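DNA mismatch repair protein MutS (Thermus aquaticus, PDB 1EWQ) takes part in DNA mismatch repair, binding heteroduplex DNA at mismatched sites, and has a weak ATPase activity. Local coordinates at residues Ala135-Ala138 against Gly144-Phe147. Sequence-based numbering, arbitrary orientation.
Sequences AAIA and GLAF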
loop_
_atom_site.group_PDB
_atom_site.type_symbol
_atom_site.label_atom_id
_atom_site.label_comp_id
_atom_site.label_asym_id
_atom_site.label_seq_id
_atom_site.Cartn_x
_atom_site.Cartn_y
_atom_site.Cartn_z
ATOM N N ALA C 135 7.632 1.943 -23.327
ATOM C CA ALA C 135 8.712 1.177 -23.922
ATOM C C ALA C 135 8.153 0.066 -24.807
ATOM O O ALA C 135 7.043 -0.421 -24.582
ATOM C CB ALA C 135 9.595 0.582 -22.823
ATOM N N ALA C 136 8.927 -0.320 -25.820
ATOM C CA ALA C 136 8.538 -1.392 -26.738
ATOM C C ALA C 136 9.739 -2.299 -26.994
ATOM O O ALA C 136 10.839 -1.820 -27.281
ATOM C CB ALA C 136 8.030 -0.808 -28.052
ATOM N N ILE C 137 9.503 -3.606 -26.886
ATOM C CA ILE C 137 10.514 -4.640 -27.082
ATOM C C ILE C 137 10.079 -5.605 -28.195
ATOM O O ILE C 137 8.945 -6.102 -28.192
ATOM C CB ILE C 137 10.711 -5.472 -25.782
ATOM C CG1 ILE C 137 11.295 -4.587 -24.670
ATOM C CG2 ILE C 137 11.600 -6.672 -26.057
ATOM C CD1 ILE C 137 11.272 -5.234 -23.289
ATOM N N ALA C 138 10.980 -5.871 -29.135
ATOM C CA ALA C 138 10.690 -6.784 -30.237
ATOM C C ALA C 138 11.947 -7.541 -30.647
ATOM O O ALA C 138 13.043 -7.237 -30.178
ATOM C CB ALA C 138 10.136 -6.009 -31.426
ATOM N N GLY C 144 15.304 -5.528 -30.179
ATOM C CA GLY C 144 14.999 -4.128 -30.403
ATOM C C GLY C 144 14.293 -3.543 -29.192
ATOM O O GLY C 144 13.337 -4.119 -28.693
ATOM N N LEU C 145 14.767 -2.396 -28.721
ATOM C CA LEU C 145 14.192 -1.737 -27.550
ATOM C C LEU C 145 14.052 -0.258 -27.897
ATOM O O LEU C 145 15.033 0.382 -28.293
ATOM C CB LEU C 145 15.149 -1.891 -26.365
ATOM C CG LEU C 145 14.710 -1.783 -24.897
ATOM C CD1 LEU C 145 15.856 -1.163 -24.108
ATOM C CD2 LEU C 145 13.458 -0.970 -24.741
ATOM N N ALA C 146 12.841 0.282 -27.762
ATOM C CA ALA C 146 12.610 1.694 -28.063
ATOM C C ALA C 146 11.751 2.350 -26.999
ATOM O O ALA C 146 10.881 1.721 -26.405
ATOM C CB ALA C 146 11.961 1.855 -29.432
ATOM N N PHE C 147 12.012 3.628 -26.756
ATOM C CA PHE C 147 11.279 4.384 -25.763
ATOM C C PHE C 147 10.661 5.626 -26.378
ATOM O O PHE C 147 11.172 6.183 -27.350
ATOM C CB PHE C 147 12.203 4.838 -24.628
ATOM C CG PHE C 147 12.870 3.718 -23.896
ATOM C CD1 PHE C 147 14.161 3.346 -24.208
ATOM C CD2 PHE C 147 12.199 3.033 -22.883
ATOM C CE1 PHE C 147 14.790 2.300 -23.525
ATOM C CE2 PHE C 147 12.816 1.993 -22.201
ATOM C CZ PHE C 147 14.114 1.626 -22.523
#
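Ala136 and Ala146 face each other as a hydrogen-bonded antiparallel pair, as do Ala138 and Gly144; the axes of 135-138 and 144-147 run at 168°, 4.8 Å apart at closest approach. Each pair is closed by two reciprocal backbone bonds. Ala136 N gives to Ala146 O at 2.9 Å, and Ala146 N returns the bond to Ala136 O with an N-H...O angle of 161°. At the other end Gly144 N gives to Ala138 O at 2.8 Å, while Ala138 N gives to Gly144 O. CA atoms of Ala135, Ile137 and Leu145, from the non-hydrogen-bonded pairs Ala135 with Phe147 and Ile137 with Leu145, make CA-H...O contacts to carbonyls of the adjoining pairs, as Ile137 CA does to Gly144 O at 3.3 Å.

Side chains alternate between the two faces. On the face of Ala135, Ile137, Leu145 and Phe147, the phenyl ring leans toward the partner strand: its CG stands anti to the carbonyl carbon (chi1 -60°), which brings CD2 and CE2 to the methyl of Ala135, with Phe147 CE2 3.6 Å from Ala135 CB. The methyl meets the ring obliquely. Leu145 turns its CD2 across the strand gap, 3.7 Å from Ala136 O; the contact of Leu145 CD2 with Ile137 CG1, at 4.2 Å, is apolar and looser than that of Ala135 with Phe147. Helix 163-173 covers this face through Leu166 and Leu170, and His173 stacks on Phe147. Ala136 and Ala146 project from the reverse face, where both touch Leu224 of helix 215-232.

With 177-180 bonded alongside 134-139 and 154-160 alongside 143-149, this buried beta hairpin forms the middle of a mixed sheet flanked by helices on both faces, the alpha/beta core of MutS domain II.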